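Local atomic coordinates of probable chitinase A (Chromobacterium violaceum, PDB entry 4TX8), a protein that probably hydrolyses chitin as an endo-acting family 18 glycoside hydrolase and carries a carbohydrate-binding module thought to hold the polymer. Residues Y260-Y268 with M322-N331; A309-V317 with S358-A369. All coordinates share one frame; numbering follows the deposited sequence. Where two conformers were deposited one is given.

Overall arrangement
Both contacts use helix 313-325 of the GH18 catalytic domain, a TIM barrel in which this helix joins parallel strands 288-292 and 345-350. Interaction 2 takes the start of the helix and sets it against helix 363-375, the next long helix after strand 345-350; interaction 1 takes its end, with the short strand 326-328, and lays both against the loop after strand 251-254. Their centres are about 20 Å apart and they do not touch. Each has a buried apolar side and a polar or solvent-facing one. Interaction 1 relies on aromatic, methionine and leucine packing plus one backbone bond, whereas interaction 2 uses small side chains, and polar groups that gather citrate and water.

Interaction 1: Y260-Y268 with M322-N331; sequences YVQGGFVAY and MLIEGFPIAN
Met322 pushes its CE methyl against Gln262 and Phe265, 3.7 Å from Phe265 CB, while the same methyl covers one face of the Phe327 ring, over its centre. The bend at chi3 (64°) turns CE back to this spot, and Phe265 CB also touches Phe327 CD2. Deeper in, Val261 CG1 meets Leu323 CD2 at 3.7 Å, the side chains crossing at about a right angle; both residues rest on Val291 of the barrel strand 288-292. Gln262 NE2 passes 3.6 Å from Leu323 CD1 to donate to Gly319 O, a turn earlier in the helix. In this TIM barrel, the loop after strand 251-254 thus packs on the end of helix 313-325, where Gly326, with positive phi, turns the chain into strand 326-328, paired antiparallel with 336-338. Toward solvent, Pro328 O lies in the plane of the Phe265 ring at its edge, 3.2 Å from CD1, and the proline ring runs alongside. Ala330 N donates an almost straight bond (168°) to Gly264 O at 2.9 Å. Beyond it a water links Tyr268 N with Ala330 O, Tyr268 CD1 touches Ile329 CG2 at 3.5 Å, and poorly ordered Asn331 lies loosely near the tyrosine ring.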
loop_
_atom_site.group_PDB
_atom_site.type_symbol
_atom_site.label_atom_id
_atom_site.label_comp_id
_atom_site.label_asym_id
_atom_site.label_seq_id
_atom_site.Cartn_x
_atom_site.Cartn_y
_atom_site.Cartn_z
ATOM N N TYR A 260 8.527 9.146 9.452
ATOM C CA TYR A 260 9.402 9.663 8.401
ATOM C C TYR A 260 8.835 10.908 7.727
ATOM O O TYR A 260 9.556 11.623 7.028
ATOM C CB TYR A 260 9.657 8.593 7.335
ATOM C CG TYR A 260 10.490 7.422 7.802
ATOM C CD1 TYR A 260 9.917 6.379 8.521
ATOM C CD2 TYR A 260 11.846 7.351 7.511
ATOM C CE1 TYR A 260 10.679 5.299 8.944
ATOM C CE2 TYR A 260 12.612 6.280 7.927
ATOM C CZ TYR A 260 12.024 5.258 8.644
ATOM O OH TYR A 260 12.787 4.193 9.059
ATOM N N VAL A 261 7.544 11.160 7.924
ATOM C CA VAL A 261 6.880 12.271 7.251
ATOM C C VAL A 261 6.313 13.273 8.259
ATOM O O VAL A 261 6.980 14.249 8.602
ATOM C CB VAL A 261 5.761 11.764 6.318
ATOM C CG1 VAL A 261 5.165 12.911 5.511
ATOM C CG2 VAL A 261 6.315 10.706 5.380
ATOM N N GLN A 262 5.099 13.026 8.745
ATOM C CA GLN A 262 4.450 13.960 9.662
ATOM C C GLN A 262 5.204 14.075 10.985
ATOM O O GLN A 262 5.051 15.064 11.705
ATOM C CB GLN A 262 2.999 13.547 9.915
ATOM C CG GLN A 262 2.093 13.666 8.687
ATOM C CD GLN A 262 1.967 12.359 7.921
ATOM O OE1 GLN A 262 2.803 11.466 8.061
ATOM N NE2 GLN A 262 0.912 12.238 7.117
ATOM N N GLY A 263 6.024 13.075 11.297
ATOM C CA GLY A 263 6.874 13.124 12.475
ATOM C C GLY A 263 7.779 14.346 12.488
ATOM O O GLY A 263 8.155 14.838 13.551
ATOM N N GLY A 264 8.116 14.841 11.299
ATOM C CA GLY A 264 8.960 16.016 11.154
ATOM C C GLY A 264 8.404 17.264 11.813
ATOM O O GLY A 264 9.153 18.184 12.151
ATOM N N PHE A 265 7.087 17.303 11.989
ATOM C CA PHE A 265 6.426 18.420 12.660
ATOM C C PHE A 265 6.919 18.553 14.093
ATOM O O PHE A 265 7.029 19.649 14.633
ATOM C CB PHE A 265 4.906 18.226 12.634
ATOM C CG PHE A 265 4.136 19.255 13.425
ATOM C CD1 PHE A 265 4.351 20.609 13.226
ATOM C CD2 PHE A 265 3.175 18.863 14.346
ATOM C CE1 PHE A 265 3.636 21.556 13.950
ATOM C CE2 PHE A 265 2.456 19.801 15.068
ATOM C CZ PHE A 265 2.687 21.153 14.869
ATOM N N VAL A 266 7.249 17.414 14.685
ATOM C CA VAL A 266 7.508 17.318 16.110
ATOM C C VAL A 266 8.989 17.051 16.411
ATOM O O VAL A 266 9.498 17.434 17.467
ATOM C CB VAL A 266 6.602 16.215 16.722
ATOM C CG1 VAL A 266 7.408 15.100 17.371
ATOM C CG2 VAL A 266 5.595 16.826 17.674
ATOM N N ALA A 267 9.678 16.414 15.468
ATOM C CA ALA A 267 11.105 16.124 15.604
ATOM C C ALA A 267 11.765 15.999 14.231
ATOM O O ALA A 267 11.196 15.408 13.315
ATOM C CB ALA A 267 11.318 14.846 16.414
ATOM N N TYR A 268 12.959 16.566 14.087
ATOM C CA TYR A 268 13.696 16.470 12.828
ATOM C C TYR A 268 15.118 15.975 13.077
ATOM O O TYR A 268 15.989 16.738 13.491
ATOM C CB TYR A 268 13.718 17.819 12.101
ATOM C CG TYR A 268 14.099 17.712 10.641
ATOM C CD1 TYR A 268 13.244 17.110 9.727
ATOM C CD2 TYR A 268 15.312 18.208 10.175
ATOM C CE1 TYR A 268 13.584 17.003 8.388
ATOM C CE2 TYR A 268 15.662 18.107 8.835
ATOM C CZ TYR A 268 14.792 17.502 7.947
ATOM O OH TYR A 268 15.126 17.394 6.616
ATOM N N MET A 322 -2.259 17.209 7.076
ATOM C CA MET A 322 -0.888 17.703 7.167
ATOM C C MET A 322 -0.187 17.661 5.811
ATOM O O MET A 322 0.544 18.585 5.454
ATOM C CB MET A 322 -0.095 16.900 8.199
ATOM C CG MET A 322 -0.552 17.134 9.631
ATOM S SD MET A 322 0.428 16.239 10.845
ATOM C CE MET A 322 2.036 17.000 10.613
ATOM N N LEU A 323 -0.432 16.601 5.047
ATOM C CA LEU A 323 0.196 16.452 3.737
ATOM C C LEU A 323 -0.392 17.412 2.708
ATOM O O LEU A 323 0.294 17.824 1.774
ATOM C CB LEU A 323 0.065 15.010 3.247
ATOM C CG LEU A 323 1.034 14.024 3.901
ATOM C CD1 LEU A 323 0.658 12.592 3.570
ATOM C CD2 LEU A 323 2.459 14.317 3.457
ATOM N N ILE A 324 -1.657 17.776 2.885
ATOM C CA ILE A 324 -2.324 18.661 1.934
ATOM C C ILE A 324 -2.147 20.140 2.284
ATOM O O ILE A 324 -1.854 20.953 1.406
ATOM C CB ILE A 324 -3.827 18.329 1.826
ATOM C CG1 ILE A 324 -4.008 16.885 1.346
ATOM C CG2 ILE A 324 -4.527 19.297 0.878
ATOM C CD1 ILE A 324 -5.445 16.410 1.340
ATOM N N GLU A 325 -2.314 20.494 3.556
ATOM C CA GLU A 325 -2.187 21.895 3.968
ATOM C C GLU A 325 -0.730 22.308 4.121
ATOM O O GLU A 325 -0.377 23.468 3.920
ATOM C CB GLU A 325 -2.906 22.162 5.296
ATOM C CG GLU A 325 -4.184 21.387 5.529
ATOM C CD GLU A 325 -5.386 21.991 4.852
ATOM O OE1 GLU A 325 -5.213 22.848 3.959
ATOM O OE2 GLU A 325 -6.515 21.597 5.220
ATOM N N GLY A 326 0.112 21.353 4.497
ATOM C CA GLY A 326 1.485 21.660 4.841
ATOM C C GLY A 326 1.612 21.874 6.336
ATOM O O GLY A 326 0.609 21.999 7.039
ATOM N N PHE A 327 2.847 21.917 6.822
ATOM C CA PHE A 327 3.099 22.061 8.249
ATOM C C PHE A 327 4.541 22.482 8.508
ATOM O O PHE A 327 5.426 22.214 7.693
ATOM C CB PHE A 327 2.781 20.754 8.984
ATOM C CG PHE A 327 3.546 19.563 8.477
ATOM C CD1 PHE A 327 3.044 18.785 7.442
ATOM C CD2 PHE A 327 4.759 19.211 9.049
ATOM C CE1 PHE A 327 3.746 17.682 6.978
ATOM C CE2 PHE A 327 5.464 18.111 8.593
ATOM C CZ PHE A 327 4.956 17.344 7.555
ATOM N N PRO A 328 4.783 23.159 9.641
ATOM C CA PRO A 328 6.155 23.545 9.979
ATOM C C PRO A 328 7.005 22.342 10.385
ATOM O O PRO A 328 6.498 21.372 10.943
ATOM C CB PRO A 328 5.973 24.516 11.151
ATOM C CG PRO A 328 4.655 24.171 11.735
ATOM C CD PRO A 328 3.801 23.707 10.592
ATOM N N ILE A 329 8.296 22.412 10.090
ATOM C CA ILE A 329 9.221 21.345 10.434
ATOM C C ILE A 329 10.052 21.777 11.631
ATOM O O ILE A 329 10.536 22.903 11.670
ATOM C CB ILE A 329 10.135 20.994 9.238
ATOM C CG1 ILE A 329 9.291 20.508 8.055
ATOM C CG2 ILE A 329 11.161 19.940 9.623
ATOM C CD1 ILE A 329 10.074 20.321 6.775
ATOM N N ALA A 330 10.217 20.893 12.613
ATOM C CA ALA A 330 11.055 21.197 13.775
ATOM C C ALA A 330 12.535 21.255 13.380
ATOM O O ALA A 330 13.382 20.596 13.977
ATOM C CB ALA A 330 10.833 20.168 14.866
ATOM N N ASN A 331 12.820 22.061 12.364
ATOM C CA ASN A 331 14.120 22.125 11.704
ATOM C C ASN A 331 15.253 22.638 12.585
ATOM O O ASN A 331 16.395 22.180 12.482
ATOM C CB ASN A 331 14.009 23.021 10.466
ATOM C CG ASN A 331 14.855 22.535 9.317
ATOM O OD1 ASN A 331 14.469 22.661 8.156
ATOM N ND2 ASN A 331 16.015 21.967 9.630
HETATM O O HOH W 1 14.024 18.296 16.070
#

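Interaction 2: A309-V317 with S358-A369; sequences AEGSADMLV and SGFVTADTVAKA. With FLC (citrate anion), chain H.
Gly311 and Gly359 bring the two backbones to 4.4 Å between their CA atoms, and farther on helices 313-317 and 363-369 cross at -41° with their axes 8.9 Å apart. Both glycines have positive phi, and Gly311 is the third residue of the type II turn Ala309-Ser312. That serine N-caps its helix, OG accepting from Met315 N at 3.1 Å while donating in the carbonyl plane to a lone pair of Ala309 O; Thr362 caps the second helix likewise, through Thr365 N. Small residues let the helices approach: Ala313 CB lies 4.2 Å from Ala369 CB, and Val317 CG2 comes within 3.8 Å of Ala369 CA. Leu316 sets CB and CD1 against the Ala369 methyl. Leu316 and Ala369 also reach Phe347 of strand 345-350, so this is the seam between neighbouring helices on the outside of the TIM barrel. At the other end, Glu310 holds CG anti to its N (chi1 -158°) and stays extended, carrying OE2 to 2.6 Å from Ser358 OG; that hydroxyl could give its proton to Glu310 or to a second citrate. Between the helix starts lies a citrate, probably from the crystallisation liquor. Thr365 OG1 donates to its OB1 at 2.6 Å, and Lys368 NZ reaches OB2 at 2.7 Å and also bonds OG1. The amides of Ala313 and Asp314 add weak bonds. A water accepting from Thr362 N and donating to Thr365 OG1 also gives a weak bond to Gly311 O, across the contact. The first-turn amides of helix 313-325, the threonine hydroxyl and the lysine ammonium therefore make a donor-rich site that may suit an anion, with the helix end probably adding a little; the Asp314 carboxylate, held by Ser381 and Val382, also lies close, so the surroundings may not be purely attractive.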
loop_
_atom_site.group_PDB
_atom_site.type_symbol
_atom_site.label_atom_id
_atom_site.label_comp_id
_atom_site.label_asym_id
_atom_site.label_seq_id
_atom_site.Cartn_x
_atom_site.Cartn_y
_atom_site.Cartn_z
ATOM N N ALA A 309 -5.340 9.327 18.148
ATOM C CA ALA A 309 -5.203 7.923 18.509
ATOM C C ALA A 309 -5.021 7.022 17.296
ATOM O O ALA A 309 -5.663 7.203 16.261
ATOM C CB ALA A 309 -6.410 7.473 19.318
ATOM N N GLU A 310 -4.132 6.048 17.442
ATOM C CA GLU A 310 -3.915 5.045 16.416
ATOM C C GLU A 310 -5.195 4.246 16.191
ATOM O O GLU A 310 -5.832 3.796 17.143
ATOM C CB GLU A 310 -2.763 4.122 16.816
ATOM C CG GLU A 310 -2.106 3.409 15.656
ATOM C CD GLU A 310 -0.979 2.494 16.095
ATOM O OE1 GLU A 310 -0.864 2.221 17.309
ATOM O OE2 GLU A 310 -0.206 2.049 15.223
ATOM N N GLY A 311 -5.579 4.085 14.929
ATOM C CA GLY A 311 -6.785 3.351 14.594
ATOM C C GLY A 311 -8.016 4.231 14.518
ATOM O O GLY A 311 -9.121 3.743 14.282
ATOM N N SER A 312 -7.835 5.531 14.721
ATOM C CA SER A 312 -8.957 6.461 14.628
ATOM C C SER A 312 -9.039 7.101 13.247
ATOM O O SER A 312 -8.036 7.235 12.543
ATOM C CB SER A 312 -8.858 7.553 15.699
ATOM O OG SER A 312 -7.898 8.532 15.345
ATOM N N ALA A 313 -10.256 7.475 12.868
ATOM C CA ALA A 313 -10.516 8.240 11.662
ATOM C C ALA A 313 -9.829 9.594 11.732
ATOM O O ALA A 313 -9.302 10.078 10.733
ATOM C CB ALA A 313 -12.007 8.415 11.464
ATOM N N ASP A 314 -9.848 10.204 12.914
ATOM C CA ASP A 314 -9.185 11.484 13.132
ATOM C C ASP A 314 -7.714 11.445 12.712
ATOM O O ASP A 314 -7.224 12.377 12.059
ATOM C CB ASP A 314 -9.289 11.901 14.601
ATOM C CG ASP A 314 -10.588 12.632 14.925
ATOM O OD1 ASP A 314 -11.275 13.115 13.996
ATOM O OD2 ASP A 314 -10.907 12.735 16.131
ATOM N N MET A 315 -7.015 10.373 13.077
ATOM C CA MET A 315 -5.605 10.240 12.717
ATOM C C MET A 315 -5.437 10.155 11.208
ATOM O O MET A 315 -4.526 10.748 10.636
ATOM C CB MET A 315 -4.985 9.012 13.393
ATOM C CG MET A 315 -3.529 8.735 13.019
ATOM S SD MET A 315 -2.709 7.505 14.028
ATOM C CE MET A 315 -1.145 7.352 13.205
ATOM N N LEU A 316 -6.334 9.422 10.564
ATOM C CA LEU A 316 -6.300 9.307 9.114
ATOM C C LEU A 316 -6.581 10.661 8.469
ATOM O O LEU A 316 -5.900 11.069 7.530
ATOM C CB LEU A 316 -7.310 8.269 8.625
ATOM C CG LEU A 316 -7.148 6.857 9.186
ATOM C CD1 LEU A 316 -8.197 5.937 8.588
ATOM C CD2 LEU A 316 -5.744 6.323 8.928
ATOM N N VAL A 317 -7.585 11.360 8.986
ATOM C CA VAL A 317 -7.937 12.675 8.468
ATOM C C VAL A 317 -6.815 13.668 8.760
ATOM O O VAL A 317 -6.414 14.443 7.889
ATOM C CB VAL A 317 -9.261 13.187 9.072
ATOM C CG1 VAL A 317 -9.551 14.611 8.607
ATOM C CG2 VAL A 317 -10.406 12.260 8.691
ATOM N N SER A 358 -0.377 -3.000 15.018
ATOM C CA SER A 358 -1.245 -1.980 15.597
ATOM C C SER A 358 -1.754 -1.056 14.502
ATOM O O SER A 358 -1.180 -1.007 13.418
ATOM C CB SER A 358 -0.506 -1.172 16.664
ATOM O OG SER A 358 0.497 -0.358 16.078
ATOM N N GLY A 359 -2.828 -0.326 14.785
ATOM C CA GLY A 359 -3.358 0.629 13.828
ATOM C C GLY A 359 -4.494 0.080 12.991
ATOM O O GLY A 359 -4.823 0.632 11.942
ATOM N N PHE A 360 -5.097 -1.006 13.464
ATOM C CA PHE A 360 -6.209 -1.645 12.771
ATOM C C PHE A 360 -7.417 -0.728 12.695
ATOM O O PHE A 360 -7.689 0.032 13.621
ATOM C CB PHE A 360 -6.589 -2.950 13.473
ATOM C CG PHE A 360 -5.411 -3.805 13.825
ATOM C CD1 PHE A 360 -4.688 -4.453 12.834
ATOM C CD2 PHE A 360 -5.019 -3.957 15.146
ATOM C CE1 PHE A 360 -3.595 -5.241 13.157
ATOM C CE2 PHE A 360 -3.931 -4.744 15.476
ATOM C CZ PHE A 360 -3.219 -5.387 14.481
ATOM N N VAL A 361 -8.143 -0.804 11.586
ATOM C CA VAL A 361 -9.345 -0.003 11.403
ATOM C C VAL A 361 -10.488 -0.856 10.867
ATOM O O VAL A 361 -10.263 -1.858 10.196
ATOM C CB VAL A 361 -9.101 1.178 10.433
ATOM C CG1 VAL A 361 -8.098 2.160 11.018
ATOM C CG2 VAL A 361 -8.627 0.665 9.081
ATOM N N THR A 362 -11.715 -0.458 11.176
ATOM C CA THR A 362 -12.891 -1.068 10.570
ATOM C C THR A 362 -13.171 -0.399 9.233
ATOM O O THR A 362 -12.681 0.699 8.968
ATOM C CB THR A 362 -14.132 -0.932 11.460
ATOM O OG1 THR A 362 -14.426 0.459 11.642
ATOM C CG2 THR A 362 -13.898 -1.583 12.816
ATOM N N ALA A 363 -13.967 -1.057 8.398
ATOM C CA ALA A 363 -14.389 -0.470 7.133
ATOM C C ALA A 363 -15.174 0.816 7.378
ATOM O O ALA A 363 -15.094 1.761 6.592
ATOM C CB ALA A 363 -15.222 -1.458 6.341
ATOM N N ASP A 364 -15.929 0.843 8.474
ATOM C CA ASP A 364 -16.720 2.012 8.847
ATOM C C ASP A 364 -15.824 3.214 9.136
ATOM O O ASP A 364 -16.104 4.331 8.705
ATOM C CB ASP A 364 -17.588 1.701 10.069
ATOM C CG ASP A 364 -18.538 2.833 10.414
ATOM O OD1 ASP A 364 -19.294 3.272 9.523
ATOM O OD2 ASP A 364 -18.526 3.289 11.577
ATOM N N THR A 365 -14.747 2.973 9.878
ATOM C CA THR A 365 -13.772 4.013 10.195
ATOM C C THR A 365 -13.176 4.611 8.922
ATOM O O THR A 365 -13.056 5.833 8.797
ATOM C CB THR A 365 -12.633 3.466 11.080
ATOM O OG1 THR A 365 -13.117 3.266 12.412
ATOM C CG2 THR A 365 -11.462 4.438 11.113
ATOM N N VAL A 366 -12.809 3.744 7.980
ATOM C CA VAL A 366 -12.276 4.194 6.699
ATOM C C VAL A 366 -13.307 5.058 5.976
ATOM O O VAL A 366 -12.984 6.147 5.498
ATOM C CB VAL A 366 -11.868 3.007 5.798
ATOM C CG1 VAL A 366 -11.530 3.487 4.395
ATOM C CG2 VAL A 366 -10.687 2.254 6.406
ATOM N N ALA A 367 -14.547 4.580 5.916
ATOM C CA ALA A 367 -15.622 5.322 5.260
ATOM C C ALA A 367 -15.808 6.703 5.885
ATOM O O ALA A 367 -16.004 7.692 5.175
ATOM C CB ALA A 367 -16.924 4.534 5.315
ATOM N N LYS A 368 -15.740 6.769 7.213
ATOM C CA LYS A 368 -15.889 8.035 7.927
ATOM C C LYS A 368 -14.777 9.016 7.573
ATOM O O LYS A 368 -15.033 10.198 7.349
ATOM C CB LYS A 368 -15.907 7.804 9.438
ATOM C CG LYS A 368 -17.283 7.523 10.021
ATOM C CD LYS A 368 -17.181 7.186 11.501
ATOM C CE LYS A 368 -16.295 8.185 12.233
ATOM N NZ LYS A 368 -15.908 7.705 13.589
ATOM N N ALA A 369 -13.543 8.521 7.526
ATOM C CA ALA A 369 -12.403 9.361 7.175
ATOM C C ALA A 369 -12.518 9.875 5.739
ATOM O O ALA A 369 -12.191 11.028 5.456
ATOM C CB ALA A 369 -11.096 8.595 7.364
HETATM C CAC FLC H . -12.992 4.682 16.889
HETATM C CA FLC H . -12.862 6.164 16.734
HETATM C CB FLC H . -13.327 6.785 15.456
HETATM C CBC FLC H . -13.432 5.734 14.400
HETATM C CG FLC H . -12.332 7.793 14.994
HETATM C CGC FLC H . -12.613 9.256 15.047
HETATM O OA1 FLC H . -14.076 4.178 17.289
HETATM O OA2 FLC H . -12.018 3.931 16.612
HETATM O OB1 FLC H . -12.387 5.151 14.006
HETATM O OB2 FLC H . -14.555 5.434 13.907
HETATM O OG1 FLC H . -13.598 9.724 14.418
HETATM O OG2 FLC H . -11.860 10.020 15.708
HETATM O OHB FLC H . -14.554 7.382 15.637
HETATM O O HOH W 2 -11.613 1.422 13.640
#